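Local atomic coordinates of aspergillopepsin II heavy chain (Aspergillus niger var. macrosporus, PDB entry 1Y43), a protein that forms, with its noncovalently bound light chain, an acid endopeptidase of the glutamic peptidase (G1) family that hydrolyses peptide bonds in proteins. Residues D61-T66 and T78-T83; F52-T56 and Q86-H90; A105-V109 and F129-A134. The contacts are given in a common frame with arbitrary orientation. Residues are numbered along the deposited sequence.

Contact 1: residues D61-T66 and T78-T83; sequences DSIKVT and TVENLT. With SO4 (sulfate ion), chain G.
Two extended strands, 62-66 and 78-81, run antiparallel at 164°, their axes 4.7 Å apart. Lys-64 and Glu-80 form a hydrogen-bonded pair: Lys-64 N donates to Glu-80 O at 2.8 Å, Glu-80 N to Lys-64 O at 2.9 Å. Lys-64 is all t, so its aliphatic part passes Glu-80 (Lys-64 CD to Glu-80 OE1 4.0 Å) before Lys-64 NZ bonds O2 of a sulfate ion, probably from the crystallisation liquor, at 3.0 Å. Thr-78 makes the next such pair, with Thr-66: Thr-66 N to Thr-78 O is 3.0 Å, Thr-78 N to Thr-66 O 2.8 Å. Beta-branched, it suits an extended backbone; its OG1 bonds Thr-89. Ile-63/Asn-81 and Val-65/Val-79 are the non-hydrogen-bonded pairs, CA to CA 4.6 and 4.7 Å. At the other end Ser-62 meets chain that has left the strand, Leu-82 and Thr-83 both having helical phi/psi. Ser-62 O accepts Leu-82 N at 2.8 Å, and Ser-62 N donates to Thr-83 OG1 at 2.9 Å, a side chain replacing a backbone acceptor. Asn-81 ND2 reaches Asp-61 OD2 at 3.1 Å; ND2 also serves Thr-56 O, and OD2 takes Ser-58 N. Ile-63, Val-65 and Val-79 form an apolar patch on the other face, which Asn-81 shares, with Ile-63 CG2 4.0 Å from Val-79 CG1. This is a beta hairpin in a beta-sandwich sheet that strand 62-66 continues into the light chain.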
ATOM      1  N   ASP B  61     -14.941   1.775  -6.235  1.00  5.46           N
ATOM      2  CA  ASP B  61     -14.398   3.085  -6.580  1.00  5.12           C
ATOM      3  C   ASP B  61     -12.965   2.968  -7.078  1.00  5.47           C
ATOM      4  O   ASP B  61     -12.219   2.080  -6.655  1.00  6.09           O
ATOM      5  CB  ASP B  61     -14.391   4.002  -5.355  1.00  5.31           C
ATOM      6  CG  ASP B  61     -15.774   4.485  -4.959  1.00  6.03           C
ATOM      7  OD1 ASP B  61     -16.741   4.315  -5.734  1.00  8.01           O
ATOM      8  OD2 ASP B  61     -15.878   5.072  -3.868  1.00  7.55           O
ATOM      9  N   SER B  62     -12.593   3.877  -7.970  1.00  5.32           N
ATOM     10  CA  SER B  62     -11.246   3.936  -8.510  1.00  6.22           C
ATOM     11  C   SER B  62     -10.469   4.908  -7.648  1.00  5.88           C
ATOM     12  O   SER B  62     -10.852   6.080  -7.503  1.00  6.28           O
ATOM     13  CB  SER B  62     -11.277   4.447  -9.937  1.00  8.20           C
ATOM     14  OG  SER B  62     -11.716   3.425 -10.802  1.00 14.27           O
ATOM     15  N   ILE B  63      -9.386   4.413  -7.070  1.00  4.78           N
ATOM     16  CA  ILE B  63      -8.562   5.207  -6.185  1.00  5.12           C
ATOM     17  C   ILE B  63      -7.163   5.385  -6.753  1.00  5.68           C
ATOM     18  O   ILE B  63      -6.617   4.459  -7.361  1.00  7.45           O
ATOM     19  CB  ILE B  63      -8.417   4.482  -4.823  1.00  5.93           C
ATOM     20  CG1 ILE B  63      -9.793   4.201  -4.219  1.00  7.06           C
ATOM     21  CG2 ILE B  63      -7.541   5.269  -3.871  1.00  6.32           C
ATOM     22  CD1 ILE B  63     -10.676   5.416  -4.009  1.00  7.74           C
ATOM     23  N   LYS B  64      -6.606   6.582  -6.616  1.00  5.70           N
ATOM     24  CA  LYS B  64      -5.231   6.828  -7.045  1.00  5.45           C
ATOM     25  C   LYS B  64      -4.478   7.266  -5.794  1.00  5.52           C
ATOM     26  O   LYS B  64      -4.893   8.206  -5.109  1.00  7.29           O
ATOM     27  CB  LYS B  64      -5.152   7.919  -8.117  1.00  6.89           C
ATOM     28  CG  LYS B  64      -3.733   8.190  -8.590  1.00  9.69           C
ATOM     29  CD  LYS B  64      -3.715   9.167  -9.748  1.00 12.94           C
ATOM     30  CE  LYS B  64      -2.294   9.511 -10.180  1.00 17.67           C
ATOM     31  NZ  LYS B  64      -2.307  10.646 -11.159  1.00 19.96           N
ATOM     32  N   VAL B  65      -3.427   6.538  -5.448  1.00  4.60           N
ATOM     33  CA  VAL B  65      -2.625   6.873  -4.277  1.00  5.02           C
ATOM     34  C   VAL B  65      -1.220   7.289  -4.697  1.00  4.90           C
ATOM     35  O   VAL B  65      -0.614   6.677  -5.583  1.00  5.08           O
ATOM     36  CB  VAL B  65      -2.534   5.692  -3.269  1.00  5.71           C
ATOM     37  CG1 VAL B  65      -3.851   5.532  -2.531  1.00  6.26           C
ATOM     38  CG2 VAL B  65      -2.150   4.386  -3.982  1.00  6.99           C
ATOM     39  N   THR B  66      -0.677   8.278  -3.993  1.00  3.89           N
ATOM     40  CA  THR B  66       0.646   8.799  -4.299  1.00  4.16           C
ATOM     41  C   THR B  66       1.390   9.259  -3.052  1.00  3.86           C
ATOM     42  O   THR B  66       0.794   9.901  -2.184  1.00  4.41           O
ATOM     43  CB  THR B  66       0.512  10.061  -5.192  1.00  4.79           C
ATOM     44  OG1 THR B  66      -0.207   9.734  -6.385  1.00  6.28           O
ATOM     45  CG2 THR B  66       1.873  10.645  -5.543  1.00  5.66           C
ATOM     46  N   THR B  78      -1.099  11.365  -0.686  1.00  4.06           N
ATOM     47  CA  THR B  78      -2.338  11.775  -1.325  1.00  4.51           C
ATOM     48  C   THR B  78      -3.198  10.596  -1.732  1.00  5.08           C
ATOM     49  O   THR B  78      -2.693   9.594  -2.261  1.00  4.78           O
ATOM     50  CB  THR B  78      -2.041  12.606  -2.585  1.00  5.76           C
ATOM     51  OG1 THR B  78      -1.313  13.789  -2.214  1.00  6.27           O
ATOM     52  CG2 THR B  78      -3.335  12.983  -3.322  1.00  6.73           C
ATOM     53  N   VAL B  79      -4.498  10.715  -1.448  1.00  4.79           N
ATOM     54  CA  VAL B  79      -5.487   9.704  -1.809  1.00  4.94           C
ATOM     55  C   VAL B  79      -6.574  10.418  -2.609  1.00  5.26           C
ATOM     56  O   VAL B  79      -7.188  11.388  -2.137  1.00  5.91           O
ATOM     57  CB  VAL B  79      -6.149   9.031  -0.571  1.00  5.39           C
ATOM     58  CG1 VAL B  79      -7.270   8.086  -1.021  1.00  6.16           C
ATOM     59  CG2 VAL B  79      -5.106   8.259   0.242  1.00  6.28           C
ATOM     60  N   GLU B  80      -6.759   9.987  -3.843  1.00  5.21           N
ATOM     61  CA  GLU B  80      -7.767  10.585  -4.687  1.00  5.68           C
ATOM     62  C   GLU B  80      -8.783   9.534  -5.075  1.00  5.39           C
ATOM     63  O   GLU B  80      -8.420   8.446  -5.518  1.00  6.22           O
ATOM     64  CB  GLU B  80      -7.129  11.132  -5.952  1.00  8.52           C
ATOM     65  CG  GLU B  80      -8.125  11.781  -6.896  1.00 13.62           C
ATOM     66  CD  GLU B  80      -7.480  12.298  -8.180  1.00 17.67           C
ATOM     67  OE1 GLU B  80      -6.334  11.888  -8.508  1.00 17.40           O
ATOM     68  OE2 GLU B  80      -8.142  13.103  -8.882  1.00 20.69           O
ATOM     69  N   ASN B  81     -10.051   9.833  -4.842  1.00  4.92           N
ATOM     70  CA  ASN B  81     -11.113   8.927  -5.235  1.00  5.28           C
ATOM     71  C   ASN B  81     -11.565   9.465  -6.592  1.00  6.01           C
ATOM     72  O   ASN B  81     -12.291  10.461  -6.668  1.00  6.96           O
ATOM     73  CB  ASN B  81     -12.258   8.967  -4.231  1.00  5.67           C
ATOM     74  CG  ASN B  81     -13.328   7.948  -4.540  1.00  5.73           C
ATOM     75  OD1 ASN B  81     -13.586   7.639  -5.712  1.00  7.14           O
ATOM     76  ND2 ASN B  81     -13.954   7.417  -3.506  1.00  5.70           N
ATOM     77  N   LEU B  82     -11.094   8.837  -7.661  1.00  6.25           N
ATOM     78  CA  LEU B  82     -11.411   9.272  -9.012  1.00  6.75           C
ATOM     79  C   LEU B  82     -12.887   9.207  -9.328  1.00  7.79           C
ATOM     80  O   LEU B  82     -13.406  10.067 -10.042  1.00 10.21           O
ATOM     81  CB  LEU B  82     -10.608   8.460 -10.024  1.00  8.25           C
ATOM     82  CG  LEU B  82      -9.092   8.551  -9.800  1.00  9.84           C
ATOM     83  CD1 LEU B  82      -8.344   7.679 -10.780  1.00 10.87           C
ATOM     84  CD2 LEU B  82      -8.661   9.994  -9.945  1.00 11.51           C
ATOM     85  N   THR B  83     -13.579   8.246  -8.730  1.00  7.11           N
ATOM     86  CA  THR B  83     -15.005   8.056  -8.962  1.00  7.58           C
ATOM     87  C   THR B  83     -15.853   9.220  -8.460  1.00  8.32           C
ATOM     88  O   THR B  83     -16.806   9.631  -9.116  1.00  9.37           O
ATOM     89  CB  THR B  83     -15.482   6.753  -8.282  1.00  7.67           C
ATOM     90  OG1 THR B  83     -14.685   5.660  -8.745  1.00  8.28           O
ATOM     91  CG2 THR B  83     -16.959   6.488  -8.570  1.00  8.09           C
TER
HETATM   92  S   SO4 G 205      -4.722  13.323 -11.244  1.00 52.19           S
HETATM   93  O1  SO4 G 205      -6.056  13.900 -10.800  1.00 51.02           O
HETATM   94  O2  SO4 G 205      -4.962  11.962 -11.860  1.00 51.71           O
HETATM   95  O3  SO4 G 205      -4.078  14.237 -12.269  1.00 51.57           O
HETATM   96  O4  SO4 G 205      -3.810  13.180 -10.050  1.00 51.20           O

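Contact 2: residues F52-T56 and Q86-H90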
ATOM      1  N   PHE B  52      -7.808   9.530   7.078  1.00 10.58           N
ATOM      2  CA  PHE B  52      -8.246  10.697   6.320  1.00 11.69           C
ATOM      3  C   PHE B  52      -9.761  10.641   6.523  1.00 13.73           C
ATOM      4  O   PHE B  52     -10.447   9.840   5.883  1.00 14.02           O
ATOM      5  CB  PHE B  52      -7.969  10.512   4.835  1.00  8.93           C
ATOM      6  CG  PHE B  52      -6.586  10.867   4.419  1.00  8.26           C
ATOM      7  CD1 PHE B  52      -6.128  12.180   4.522  1.00  8.43           C
ATOM      8  CD2 PHE B  52      -5.769   9.918   3.829  1.00  7.72           C
ATOM      9  CE1 PHE B  52      -4.866  12.547   4.026  1.00  7.54           C
ATOM     10  CE2 PHE B  52      -4.511  10.273   3.332  1.00  7.74           C
ATOM     11  CZ  PHE B  52      -4.061  11.592   3.427  1.00  7.41           C
ATOM     12  N   SER B  53     -10.278  11.497   7.394  1.00 16.01           N
ATOM     13  CA  SER B  53     -11.710  11.521   7.699  1.00 18.96           C
ATOM     14  C   SER B  53     -12.616  12.247   6.702  1.00 19.32           C
ATOM     15  O   SER B  53     -13.837  12.084   6.726  1.00 21.31           O
ATOM     16  CB  SER B  53     -11.921  12.104   9.097  1.00 20.32           C
ATOM     17  OG  SER B  53     -11.313  11.261  10.060  1.00 23.81           O
ATOM     18  N   ASP B  54     -12.024  13.054   5.837  1.00 18.65           N
ATOM     19  CA  ASP B  54     -12.792  13.818   4.862  1.00 17.97           C
ATOM     20  C   ASP B  54     -12.858  13.201   3.461  1.00 16.30           C
ATOM     21  O   ASP B  54     -12.879  13.919   2.461  1.00 17.02           O
ATOM     22  CB  ASP B  54     -12.292  15.276   4.814  1.00 20.11           C
ATOM     23  CG  ASP B  54     -10.789  15.393   4.548  1.00 22.98           C
ATOM     24  OD1 ASP B  54     -10.028  14.402   4.733  1.00 22.78           O
ATOM     25  OD2 ASP B  54     -10.358  16.506   4.159  1.00 24.41           O
ATOM     26  N   ILE B  55     -12.851  11.873   3.395  1.00 13.76           N
ATOM     27  CA  ILE B  55     -12.946  11.178   2.116  1.00 12.17           C
ATOM     28  C   ILE B  55     -13.700   9.867   2.287  1.00 11.24           C
ATOM     29  O   ILE B  55     -13.439   9.083   3.210  1.00 12.99           O
ATOM     30  CB  ILE B  55     -11.567  10.929   1.431  1.00 12.02           C
ATOM     31  CG1 ILE B  55     -11.791  10.449  -0.013  1.00 11.51           C
ATOM     32  CG2 ILE B  55     -10.741   9.887   2.213  1.00 11.24           C
ATOM     33  CD1 ILE B  55     -10.564  10.536  -0.912  1.00 11.61           C
ATOM     34  N   THR B  56     -14.670   9.662   1.409  1.00  9.77           N
ATOM     35  CA  THR B  56     -15.505   8.470   1.416  1.00  9.45           C
ATOM     36  C   THR B  56     -14.988   7.456   0.396  1.00  9.06           C
ATOM     37  O   THR B  56     -14.724   7.806  -0.759  1.00  9.23           O
ATOM     38  CB  THR B  56     -16.949   8.854   1.065  1.00 10.19           C
ATOM     39  OG1 THR B  56     -17.433   9.773   2.043  1.00 11.21           O
ATOM     40  CG2 THR B  56     -17.838   7.625   1.031  1.00 12.35           C
ATOM     41  N   GLN B  86     -13.068  13.300  -5.149  1.00 11.21           N
ATOM     42  CA  GLN B  86     -12.497  13.749  -3.861  1.00 11.39           C
ATOM     43  C   GLN B  86     -10.985  13.496  -3.848  1.00 10.85           C
ATOM     44  O   GLN B  86     -10.524  12.465  -4.317  1.00 11.44           O
ATOM     45  CB  GLN B  86     -13.096  12.986  -2.661  1.00 12.91           C
ATOM     46  CG  GLN B  86     -14.584  13.199  -2.331  1.00 17.58           C
ATOM     47  CD  GLN B  86     -15.125  12.128  -1.355  1.00 19.27           C
ATOM     48  OE1 GLN B  86     -15.651  12.441  -0.286  1.00 21.83           O
ATOM     49  NE2 GLN B  86     -14.969  10.856  -1.725  1.00 20.75           N
ATOM     50  N   SER B  87     -10.234  14.403  -3.238  1.00 10.03           N
ATOM     51  CA  SER B  87      -8.787  14.275  -3.156  1.00 10.00           C
ATOM     52  C   SER B  87      -8.347  14.878  -1.837  1.00  9.42           C
ATOM     53  O   SER B  87      -8.816  15.961  -1.464  1.00 10.45           O
ATOM     54  CB  SER B  87      -8.133  15.018  -4.322  1.00 10.66           C
ATOM     55  OG  SER B  87      -6.733  14.828  -4.351  1.00 15.32           O
ATOM     56  N   VAL B  88      -7.524  14.142  -1.097  1.00  7.03           N
ATOM     57  CA  VAL B  88      -7.008  14.602   0.189  1.00  7.51           C
ATOM     58  C   VAL B  88      -5.497  14.389   0.221  1.00  6.55           C
ATOM     59  O   VAL B  88      -4.986  13.389  -0.293  1.00  6.68           O
ATOM     60  CB  VAL B  88      -7.671  13.856   1.409  1.00  7.97           C
ATOM     61  CG1 VAL B  88      -9.157  14.220   1.519  1.00  9.34           C
ATOM     62  CG2 VAL B  88      -7.537  12.341   1.273  1.00  8.90           C
ATOM     63  N   THR B  89      -4.788  15.347   0.807  1.00  6.75           N
ATOM     64  CA  THR B  89      -3.335  15.263   0.905  1.00  6.92           C
ATOM     65  C   THR B  89      -2.888  15.650   2.290  1.00  7.51           C
ATOM     66  O   THR B  89      -3.393  16.625   2.840  1.00  8.18           O
ATOM     67  CB  THR B  89      -2.608  16.245  -0.090  1.00  7.41           C
ATOM     68  OG1 THR B  89      -2.913  15.884  -1.447  1.00  7.75           O
ATOM     69  CG2 THR B  89      -1.065  16.206   0.106  1.00  6.10           C
ATOM     70  N   HIS B  90      -1.969  14.875   2.858  1.00  6.47           N
ATOM     71  CA  HIS B  90      -1.389  15.209   4.151  1.00  5.49           C
ATOM     72  C   HIS B  90       0.062  15.573   3.868  1.00  5.48           C
ATOM     73  O   HIS B  90       0.786  14.793   3.245  1.00  4.78           O
ATOM     74  CB  HIS B  90      -1.412  14.044   5.140  1.00  6.45           C
ATOM     75  CG  HIS B  90      -0.797  14.396   6.455  1.00  7.04           C
ATOM     76  ND1 HIS B  90      -1.489  15.054   7.446  1.00  8.47           N
ATOM     77  CD2 HIS B  90       0.480  14.267   6.917  1.00  8.04           C
ATOM     78  CE1 HIS B  90      -0.678  15.323   8.450  1.00  8.26           C
ATOM     79  NE2 HIS B  90       0.520  14.855   8.147  1.00  9.64           N
TER
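Val-88 sets its CG2 over one face of the Phe-52 ring, 3.6 Å from the centroid and 16° off the normal, a CH-pi contact. Its other methyl, CG1, lies 3.3 Å from Asp-54 OD1 and 4.1 Å from Ile-55 CB. A compact branched side chain suits this spot, because its methyls reach both the ring and Ile-55 while CG1 also meets Asp-54. Along the extended strand 86-90 the CA-to-CB bonds alternate: those of Gln-86, Val-88 and His-90 point to segment 52-56, those of Ser-87 and Thr-89 away. The enzyme is a beta sandwich, and here the loop following strand 50-52 in one sheet passes over strand 86-92, an outermost strand, within this chain, of a three-stranded sheet. Phe-52 also touches Val-79 on the neighbouring strand, so its large flat ring occupies space between the sheets. Farther along, Gln-86 presents its amide to the backbone of Thr-56. NE2 donates to Thr-56 O at 3.2 Å, while Thr-56 N makes a weak bond to Gln-86 OE1 at 3.4 Å. An amide suits the task because it offers a donor and an acceptor side by side; NE2 bonds Thr-84 OG1 as well. At the other end of segment 86-90, Phe-52 CE1 lies 3.9 Å from both His-90 N and His-90 CB, and the imidazole turns aside to stack on Tyr-42.

Contact 3: residues A105-V109 and F129-A134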
ATOM      1  N   ALA B 105      10.648   1.307  -3.341  1.00  3.95           N
ATOM      2  CA  ALA B 105       9.400   1.891  -3.850  1.00  3.39           C
ATOM      3  C   ALA B 105       8.532   0.643  -3.968  1.00  3.81           C
ATOM      4  O   ALA B 105       8.966  -0.350  -4.547  1.00  4.92           O
ATOM      5  CB  ALA B 105       9.603   2.533  -5.231  1.00  3.87           C
ATOM      6  N   GLU B 106       7.320   0.669  -3.431  1.00  2.89           N
ATOM      7  CA  GLU B 106       6.487  -0.539  -3.463  1.00  3.04           C
ATOM      8  C   GLU B 106       4.988  -0.326  -3.597  1.00  2.00           C
ATOM      9  O   GLU B 106       4.481   0.754  -3.305  1.00  3.22           O
ATOM     10  CB  GLU B 106       6.783  -1.394  -2.213  1.00  4.16           C
ATOM     11  CG  GLU B 106       6.442  -0.731  -0.874  1.00  5.23           C
ATOM     12  CD  GLU B 106       7.620  -0.035  -0.186  1.00  5.91           C
ATOM     13  OE1 GLU B 106       8.782  -0.223  -0.584  1.00  6.77           O
ATOM     14  OE2 GLU B 106       7.360   0.733   0.762  1.00  6.36           O
ATOM     15  N   TRP B 107       4.315  -1.380  -4.086  1.00  2.62           N
ATOM     16  CA  TRP B 107       2.867  -1.459  -4.291  1.00  2.46           C
ATOM     17  C   TRP B 107       2.532  -2.722  -3.507  1.00  3.36           C
ATOM     18  O   TRP B 107       2.884  -3.831  -3.929  1.00  3.64           O
ATOM     19  CB  TRP B 107       2.551  -1.635  -5.781  1.00  3.68           C
ATOM     20  CG  TRP B 107       3.031  -0.481  -6.622  1.00  4.39           C
ATOM     21  CD1 TRP B 107       2.332   0.647  -6.941  1.00  3.77           C
ATOM     22  CD2 TRP B 107       4.336  -0.338  -7.212  1.00  4.56           C
ATOM     23  NE1 TRP B 107       3.134   1.486  -7.694  1.00  4.72           N
ATOM     24  CE2 TRP B 107       4.351   0.912  -7.876  1.00  5.40           C
ATOM     25  CE3 TRP B 107       5.482  -1.145  -7.240  1.00  6.11           C
ATOM     26  CZ2 TRP B 107       5.492   1.375  -8.562  1.00  5.49           C
ATOM     27  CZ3 TRP B 107       6.610  -0.680  -7.921  1.00  6.86           C
ATOM     28  CH2 TRP B 107       6.601   0.570  -8.571  1.00  5.46           C
ATOM     29  N   ILE B 108       1.825  -2.561  -2.388  1.00  3.59           N
ATOM     30  CA  ILE B 108       1.584  -3.679  -1.478  1.00  3.79           C
ATOM     31  C   ILE B 108       0.157  -3.896  -0.969  1.00  4.16           C
ATOM     32  O   ILE B 108      -0.606  -2.948  -0.821  1.00  3.87           O
ATOM     33  CB  ILE B 108       2.477  -3.453  -0.196  1.00  4.62           C
ATOM     34  CG1 ILE B 108       3.969  -3.360  -0.565  1.00  5.21           C
ATOM     35  CG2 ILE B 108       2.238  -4.523   0.867  1.00  4.75           C
ATOM     36  CD1 ILE B 108       4.590  -4.671  -1.043  1.00  5.12           C
ATOM     37  N   VAL B 109      -0.196  -5.177  -0.795  1.00  3.79           N
ATOM     38  CA  VAL B 109      -1.447  -5.585  -0.169  1.00  3.72           C
ATOM     39  C   VAL B 109      -0.908  -6.250   1.114  1.00  4.27           C
ATOM     40  O   VAL B 109      -0.097  -7.185   1.066  1.00  3.71           O
ATOM     41  CB  VAL B 109      -2.273  -6.572  -1.018  1.00  4.18           C
ATOM     42  CG1 VAL B 109      -3.444  -7.095  -0.204  1.00  5.98           C
ATOM     43  CG2 VAL B 109      -2.808  -5.873  -2.264  1.00  4.47           C
ATOM     44  N   PHE B 129      -2.965  -2.891  -9.283  1.00  4.85           N
ATOM     45  CA  PHE B 129      -2.485  -1.518  -9.305  1.00  4.72           C
ATOM     46  C   PHE B 129      -2.126  -1.249 -10.769  1.00  5.53           C
ATOM     47  O   PHE B 129      -1.330  -1.991 -11.352  1.00  6.83           O
ATOM     48  CB  PHE B 129      -1.196  -1.376  -8.499  1.00  4.10           C
ATOM     49  CG  PHE B 129      -1.367  -1.525  -7.009  1.00  5.42           C
ATOM     50  CD1 PHE B 129      -1.223  -2.769  -6.393  1.00  5.88           C
ATOM     51  CD2 PHE B 129      -1.586  -0.407  -6.216  1.00  6.35           C
ATOM     52  CE1 PHE B 129      -1.283  -2.888  -4.988  1.00  6.78           C
ATOM     53  CE2 PHE B 129      -1.646  -0.522  -4.818  1.00  6.87           C
ATOM     54  CZ  PHE B 129      -1.494  -1.756  -4.212  1.00  6.54           C
ATOM     55  N   THR B 130      -2.747  -0.256 -11.385  1.00  5.42           N
ATOM     56  CA  THR B 130      -2.414   0.099 -12.754  1.00  6.22           C
ATOM     57  C   THR B 130      -1.697   1.434 -12.667  1.00  6.05           C
ATOM     58  O   THR B 130      -1.721   2.102 -11.627  1.00  5.80           O
ATOM     59  CB  THR B 130      -3.653   0.242 -13.646  1.00  6.93           C
ATOM     60  OG1 THR B 130      -4.547   1.217 -13.091  1.00  8.10           O
ATOM     61  CG2 THR B 130      -4.359  -1.108 -13.788  1.00  8.18           C
ATOM     62  N   ASN B 131      -1.068   1.833 -13.769  1.00  6.92           N
ATOM     63  CA  ASN B 131      -0.309   3.082 -13.815  1.00  7.80           C
ATOM     64  C   ASN B 131       0.650   3.089 -12.608  1.00  7.13           C
ATOM     65  O   ASN B 131       0.784   4.091 -11.892  1.00  8.10           O
ATOM     66  CB  ASN B 131      -1.259   4.286 -13.801  1.00 10.42           C
ATOM     67  CG  ASN B 131      -2.106   4.379 -15.063  1.00 13.95           C
ATOM     68  OD1 ASN B 131      -1.586   4.414 -16.175  1.00 17.31           O
ATOM     69  ND2 ASN B 131      -3.413   4.397 -14.897  1.00 16.10           N
ATOM     70  N   ALA B 132       1.257   1.930 -12.369  1.00  5.82           N
ATOM     71  CA  ALA B 132       2.198   1.714 -11.274  1.00  6.42           C
ATOM     72  C   ALA B 132       3.550   2.262 -11.692  1.00  6.34           C
ATOM     73  O   ALA B 132       4.265   1.633 -12.479  1.00  6.97           O
ATOM     74  CB  ALA B 132       2.291   0.234 -10.965  1.00  5.80           C
ATOM     75  N   GLU B 133       3.895   3.429 -11.159  1.00  6.35           N
ATOM     76  CA  GLU B 133       5.134   4.108 -11.516  1.00  7.00           C
ATOM     77  C   GLU B 133       5.865   4.689 -10.318  1.00  6.55           C
ATOM     78  O   GLU B 133       5.237   5.197  -9.381  1.00  6.45           O
ATOM     79  CB  GLU B 133       4.816   5.259 -12.488  1.00 10.32           C
ATOM     80  CG  GLU B 133       4.172   4.809 -13.801  1.00 15.67           C
ATOM     81  CD  GLU B 133       3.779   5.956 -14.719  1.00 20.46           C
ATOM     82  OE1 GLU B 133       4.055   7.130 -14.391  1.00 22.87           O
ATOM     83  OE2 GLU B 133       3.199   5.684 -15.797  1.00 24.46           O
ATOM     84  N   ALA B 134       7.193   4.604 -10.359  1.00  6.59           N
ATOM     85  CA  ALA B 134       8.061   5.166  -9.322  1.00  6.09           C
ATOM     86  C   ALA B 134       9.002   6.147 -10.023  1.00  7.21           C
ATOM     87  O   ALA B 134       9.381   5.920 -11.173  1.00  8.99           O
ATOM     88  CB  ALA B 134       8.869   4.057  -8.641  1.00  6.45           C
TER
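Inside the beta sandwich, the broad indole of Trp-107 fills an angle made where segment 129-134 turns a corner at Asn-131. Phe-129 forms one wall: the edge of the Trp-107 five-membered ring meets its face, with centroids 5.5 Å apart and planes at 64°. Ala-132 is the other, its CB lying over the same five-membered ring, 3.9 Å from the centroid. A larger side chain there would run into the indole, so alanine fits. Strands 105-109 and 132-134 run nearly antiparallel, but with axes 8.0 Å apart they meet through side chains; residues of both segments instead pair with the light chain, whose backbone also bonds Trp-107 NE1. Beyond the indole, two small bumps close the gap, Ala-105 CB to Ala-134 CB at 3.8 Å. The flat Phe-129 ring lies against strand 105-109: Trp-107 CB sits over its face, 4.0 Å from the centroid, and at its edge CZ lies 3.7 Å from Ile-108 O.

From the N terminus, segment 52-56 opens the loop of contact 2. Before it closes, the chain forms contact 1, whose hairpin brings 78-83 back to 61-66; contact 2 then closes at 86-90. Contact 1 thus nests within contact 2, and the two touch, Asn-81 N lying 2.7 Å from Gln-86 O in a probable hydrogen bond. Contact 1 pairs the first two strands of the three-stranded sheet, and contact 2 ties the loop after strand 50-52 to its third. Contact 3 follows in series, with 19 residues between segments 105-109 and 129-134, which lie on strands of different sheets within this chain. The light chain reaches contacts 1 and 3, whose centres are about 13 Å apart.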